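Local coordinates for protein short chain dehydrogenase (Mycobacterium smegmatis, PDB 3UCX) that probably catalyses an oxidation or reduction as a member of the short-chain dehydrogenase family, whose Rossmann-type fold generally binds a nicotinamide cofactor, at residues Gly35-Leu40 / Thr58-Leu63; Arg88-Ile93 / Glu136-Ala141. One frame throughout, in Å; residues are numbered along the deposited sequence.

Contact 1 of 2, residues Gly35-Leu40 / Thr58-Leu63; sequences GADLVL and TGRRAL
D37 turns its CG anti to its own carbonyl carbon (chi1 -68°), and in R60 chi2 (-52°) and chi3 (-53°) fold the chain back, placing CD and NE. The two side chains cross at about a right angle. R60 grips the carboxylate side-on: NE bonds to D37 OD1 at 3.1 Å and NH2 to D37 OD2, with both nitrogens above the carboxylate plane. R61 works from the opposite face. Its backbone N gives a short, nearly straight bond to D37 OD1 (2.8 Å), and its NH2 reaches D37 OD2 at 3.1 Å. Each oxygen thus accepts from one residue on each face, which fixes the rotation of the carboxylate, and the two positive charges should help keep it ionised. A water also donates to D37 OD1. Aspartate suits this place: its short arm sets OD1 against R61 N and R60 NE, and OD2 between the NH2 groups of R60 and R61. R60 NH2 has a second acidic partner in D11, while the carbonyl O of G35 lies 3.1 Å above the centre of the R60 guanidinium plane. G35, at positive phi, ends helix 23-33 in a Schellman motif, a conformation glycine adopts easily.

Beyond this network the backbones pair in parallel. L38 N bonds to R61 O (2.9 Å), L63 N to L38 O, and L40 N to L63 O (2.7 Å). The methyl groups L40 CD1 and A62 CB lie 4.3 Å apart. L40 touches L48 and V51 of helix 45-57 and A62 touches A52 and V55, a larger and a small side chain sharing that cover. V39 CG2 and L63 CD2 meet on the other face. This is the pairing of the two strands of a right-handed beta-alpha-beta crossover, at the edge of a Rossmann-type sheet.

Contact 2 of 2, residues Arg88-Ile93 / Glu136-Ala141; sequences RVDVVI and EESKGA
S138 lays its CB beside the carboxylate of D90, 3.6 Å from D90 OD1, and sends its hydroxyl to the backbone of V89. The site is the entry to two neighbouring parallel strands of the Rossmann-type sheet, 91-94 and 141-145, where helix 132-138 gives way to the second strand. With OG between its backbone N and carbonyl carbon (chi1 66°), S138 donates to V89 O at 2.7 Å, in the carbonyl plane and on a lone pair. Serine fits because its short hydroxyl bonds V89 O while also making weak bonds to A134 O and L135 O of its own helix.

Next come the sheet bonds: A141 N to D90 O (3.0 Å) and V92 N to A141 O (2.9 Å). G140 CA lies only 3.1 Å from D90 O, where a side chain would run into that oxygen, so glycine is suited to this place. The small A141 and branched V91 put their side chains on the same face of the sheet.

D90 OD2 accepts a bond from the backbone N of V13. A water completes the join, donating to D90 OD1 at 2.7 Å and to S138 O at 3.1 Å.

Both contacts belong to one seven-stranded parallel sheet; their centres lie about 15 Å apart and their nearest atoms about 6 Å, so they do not meet directly. Both segments of contact 1 precede those of contact 2 in sequence. Contact 1 pairs 62-66, one of the two outermost strands of the chain's sheet, with 37-42; contact 2 pairs 91-94 with 141-145 further in. Strand 13-17 lies between the pairs, hydrogen-bonded to 37-42 and to 91-94. In Rossmann-type folds with this 3-2-1-4-5-6-7 order, the switch between the first and fourth strands generally marks the cofactor cleft at the C-terminal strand ends, whereas both contacts lie mainly at the N-terminal starts of their strands.

Contact 1 of 2, residues Gly35-Leu40 / Thr58-Leu63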
loop_
_atom_site.group_PDB
_atom_site.type_symbol
_atom_site.label_atom_id
_atom_site.label_comp_id
_atom_site.label_asym_id
_atom_site.label_seq_id
_atom_site.Cartn_x
_atom_site.Cartn_y
_atom_site.Cartn_z
ATOM N N GLY A 35 20.586 22.439 17.875
ATOM C CA GLY A 35 20.248 23.798 18.289
ATOM C C GLY A 35 18.907 23.974 18.976
ATOM O O GLY A 35 18.520 25.111 19.271
ATOM N N ALA A 36 18.190 22.874 19.233
ATOM C CA ALA A 36 16.865 22.947 19.872
ATOM C C ALA A 36 16.975 23.028 21.389
ATOM O O ALA A 36 17.929 22.515 21.980
ATOM C CB ALA A 36 15.991 21.738 19.473
ATOM N N ASP A 37 16.006 23.704 22.012
ATOM C CA ASP A 37 15.740 23.536 23.428
ATOM C C ASP A 37 14.630 22.533 23.590
ATOM O O ASP A 37 13.764 22.440 22.731
ATOM C CB ASP A 37 15.327 24.854 24.068
ATOM C CG ASP A 37 16.460 25.851 24.097
ATOM O OD1 ASP A 37 17.586 25.479 24.489
ATOM O OD2 ASP A 37 16.226 27.001 23.699
ATOM N N LEU A 38 14.643 21.812 24.707
ATOM C CA LEU A 38 13.791 20.648 24.880
ATOM C C LEU A 38 12.782 20.789 25.995
ATOM O O LEU A 38 13.051 21.402 27.023
ATOM C CB LEU A 38 14.653 19.414 25.196
ATOM C CG LEU A 38 15.325 18.660 24.048
ATOM C CD1 LEU A 38 14.298 17.866 23.256
ATOM C CD2 LEU A 38 16.124 19.586 23.152
ATOM N N VAL A 39 11.640 20.151 25.784
ATOM C CA VAL A 39 10.728 19.744 26.838
ATOM C C VAL A 39 10.732 18.227 26.853
ATOM O O VAL A 39 10.485 17.594 25.821
ATOM C CB VAL A 39 9.284 20.240 26.581
ATOM C CG1 VAL A 39 8.354 19.725 27.663
ATOM C CG2 VAL A 39 9.272 21.766 26.489
ATOM N N LEU A 40 11.036 17.652 28.007
ATOM C CA LEU A 40 11.059 16.207 28.174
ATOM C C LEU A 40 9.907 15.762 29.070
ATOM O O LEU A 40 9.768 16.214 30.223
ATOM C CB LEU A 40 12.415 15.770 28.763
ATOM C CG LEU A 40 13.664 16.273 28.036
ATOM C CD1 LEU A 40 14.945 15.968 28.819
ATOM C CD2 LEU A 40 13.746 15.753 26.603
ATOM N N THR A 58 25.160 20.227 25.949
ATOM C CA THR A 58 25.337 20.874 24.641
ATOM C C THR A 58 25.223 22.391 24.739
ATOM O O THR A 58 25.516 23.086 23.783
ATOM C CB THR A 58 24.293 20.414 23.592
ATOM O OG1 THR A 58 23.038 21.042 23.872
ATOM C CG2 THR A 58 24.137 18.896 23.585
ATOM N N GLY A 59 24.777 22.903 25.882
ATOM C CA GLY A 59 24.601 24.333 26.067
ATOM C C GLY A 59 23.170 24.792 25.871
ATOM O O GLY A 59 22.880 25.987 26.002
ATOM N N ARG A 60 22.265 23.857 25.576
ATOM C CA ARG A 60 20.843 24.186 25.395
ATOM C C ARG A 60 20.072 23.982 26.692
ATOM O O ARG A 60 20.635 23.566 27.699
ATOM C CB ARG A 60 20.231 23.313 24.287
ATOM C CG ARG A 60 20.925 23.404 22.945
ATOM C CD ARG A 60 21.104 24.815 22.433
ATOM N NE ARG A 60 19.875 25.603 22.388
ATOM C CZ ARG A 60 19.726 26.726 21.677
ATOM N NH1 ARG A 60 20.729 27.208 20.942
ATOM N NH2 ARG A 60 18.560 27.378 21.688
ATOM N N ARG A 61 18.770 24.254 26.668
ATOM C CA ARG A 61 17.951 24.104 27.857
ATOM C C ARG A 61 17.035 22.898 27.778
ATOM O O ARG A 61 16.596 22.490 26.688
ATOM C CB ARG A 61 17.135 25.377 28.096
ATOM C CG ARG A 61 17.992 26.539 28.587
ATOM C CD ARG A 61 17.189 27.823 28.595
ATOM N NE ARG A 61 16.709 28.153 27.249
ATOM C CZ ARG A 61 15.714 28.994 26.982
ATOM N NH1 ARG A 61 15.071 29.625 27.960
ATOM N NH2 ARG A 61 15.360 29.209 25.723
ATOM N N ALA A 62 16.758 22.318 28.939
ATOM C CA ALA A 62 15.816 21.208 29.033
ATOM C C ALA A 62 14.820 21.459 30.172
ATOM O O ALA A 62 15.224 21.720 31.301
ATOM C CB ALA A 62 16.563 19.897 29.249
ATOM N N LEU A 63 13.525 21.399 29.863
ATOM C CA LEU A 63 12.475 21.404 30.874
ATOM C C LEU A 63 11.971 19.976 31.039
ATOM O O LEU A 63 11.475 19.372 30.068
ATOM C CB LEU A 63 11.316 22.297 30.425
ATOM C CG LEU A 63 10.108 22.448 31.355
ATOM C CD1 LEU A 63 10.474 23.339 32.542
ATOM C CD2 LEU A 63 8.922 23.025 30.577
HETATM O O HOH W 1 18.941 27.957 24.786
#

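Contact 2 of 2, residues Arg88-Ile93 / Glu136-Ala141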
loop_
_atom_site.group_PDB
_atom_site.type_symbol
_atom_site.label_atom_id
_atom_site.label_comp_id
_atom_site.label_asym_id
_atom_site.label_seq_id
_atom_site.Cartn_x
_atom_site.Cartn_y
_atom_site.Cartn_z
ATOM N N ARG A 88 6.686 29.007 23.393
ATOM C CA ARG A 88 6.476 28.490 22.053
ATOM C C ARG A 88 6.820 27.011 21.967
ATOM O O ARG A 88 7.584 26.499 22.777
ATOM C CB ARG A 88 7.352 29.220 21.046
ATOM C CG ARG A 88 8.856 28.985 21.198
ATOM C CD ARG A 88 9.602 30.016 20.370
ATOM N NE ARG A 88 8.947 30.035 19.061
ATOM C CZ ARG A 88 9.408 29.467 17.957
ATOM N NH1 ARG A 88 10.616 28.898 17.946
ATOM N NH2 ARG A 88 8.670 29.523 16.837
ATOM N N VAL A 89 6.276 26.365 20.942
ATOM C CA VAL A 89 6.615 24.974 20.582
ATOM C C VAL A 89 6.648 24.882 19.064
ATOM O O VAL A 89 5.676 25.237 18.392
ATOM C CB VAL A 89 5.584 23.962 21.124
ATOM C CG1 VAL A 89 5.893 22.542 20.626
ATOM C CG2 VAL A 89 5.540 23.991 22.641
ATOM N N ASP A 90 7.767 24.383 18.530
ATOM C CA ASP A 90 7.956 24.186 17.088
ATOM C C ASP A 90 7.734 22.743 16.629
ATOM O O ASP A 90 7.322 22.516 15.494
ATOM C CB ASP A 90 9.381 24.612 16.738
ATOM C CG ASP A 90 9.596 26.068 17.029
ATOM O OD1 ASP A 90 9.101 26.864 16.208
ATOM O OD2 ASP A 90 10.165 26.403 18.103
ATOM N N VAL A 91 8.003 21.794 17.514
ATOM C CA VAL A 91 7.970 20.376 17.196
ATOM C C VAL A 91 7.397 19.593 18.362
ATOM O O VAL A 91 7.783 19.794 19.507
ATOM C CB VAL A 91 9.403 19.816 16.887
ATOM C CG1 VAL A 91 9.352 18.325 16.552
ATOM C CG2 VAL A 91 10.046 20.611 15.753
ATOM N N VAL A 92 6.486 18.675 18.079
ATOM C CA VAL A 92 6.063 17.674 19.069
ATOM C C VAL A 92 6.411 16.286 18.534
ATOM O O VAL A 92 6.033 15.932 17.413
ATOM C CB VAL A 92 4.560 17.773 19.356
ATOM C CG1 VAL A 92 4.105 16.591 20.209
ATOM C CG2 VAL A 92 4.215 19.116 20.044
ATOM N N ILE A 93 7.146 15.518 19.333
ATOM C CA ILE A 93 7.535 14.143 18.981
ATOM C C ILE A 93 6.898 13.185 19.985
ATOM O O ILE A 93 7.163 13.259 21.193
ATOM C CB ILE A 93 9.065 13.964 18.981
ATOM C CG1 ILE A 93 9.715 14.922 17.978
ATOM C CG2 ILE A 93 9.443 12.512 18.652
ATOM C CD1 ILE A 93 11.246 14.990 18.072
ATOM N N GLU A 136 0.059 25.932 15.870
ATOM C CA GLU A 136 -0.592 26.823 14.902
ATOM C C GLU A 136 0.238 28.081 14.726
ATOM O O GLU A 136 0.433 28.543 13.597
ATOM C CB GLU A 136 -2.020 27.265 15.306
ATOM C CG GLU A 136 -3.046 26.176 15.396
ATOM C CD GLU A 136 -4.451 26.688 15.733
ATOM O OE1 GLU A 136 -4.647 27.898 15.787
ATOM O OE2 GLU A 136 -5.360 25.869 15.959
ATOM N N GLU A 137 0.725 28.630 15.833
ATOM C CA GLU A 137 1.462 29.887 15.790
ATOM C C GLU A 137 2.832 29.690 15.125
ATOM O O GLU A 137 3.311 30.551 14.384
ATOM C CB GLU A 137 1.662 30.483 17.190
ATOM C CG GLU A 137 2.453 31.778 17.170
ATOM C CD GLU A 137 2.728 32.385 18.534
ATOM O OE1 GLU A 137 2.343 31.807 19.583
ATOM O OE2 GLU A 137 3.363 33.465 18.547
ATOM N N SER A 138 3.477 28.572 15.422
ATOM C CA SER A 138 4.792 28.309 14.859
ATOM C C SER A 138 4.744 27.687 13.437
ATOM O O SER A 138 5.786 27.527 12.812
ATOM C CB SER A 138 5.579 27.408 15.806
ATOM O OG SER A 138 4.984 26.131 15.892
ATOM N N LYS A 139 3.561 27.302 12.952
ATOM C CA LYS A 139 3.454 26.451 11.760
ATOM C C LYS A 139 4.400 25.258 11.912
ATOM O O LYS A 139 5.246 24.965 11.042
ATOM C CB LYS A 139 3.749 27.248 10.470
ATOM N N GLY A 140 4.228 24.567 13.026
ATOM C CA GLY A 140 5.155 23.540 13.468
ATOM C C GLY A 140 4.898 22.164 12.894
ATOM O O GLY A 140 4.204 22.000 11.894
ATOM N N ALA A 141 5.527 21.182 13.512
ATOM C CA ALA A 141 5.554 19.837 13.011
ATOM C C ALA A 141 5.377 18.833 14.135
ATOM O O ALA A 141 5.879 19.013 15.252
ATOM C CB ALA A 141 6.871 19.574 12.264
HETATM O O HOH W 2 8.489 26.167 13.652
#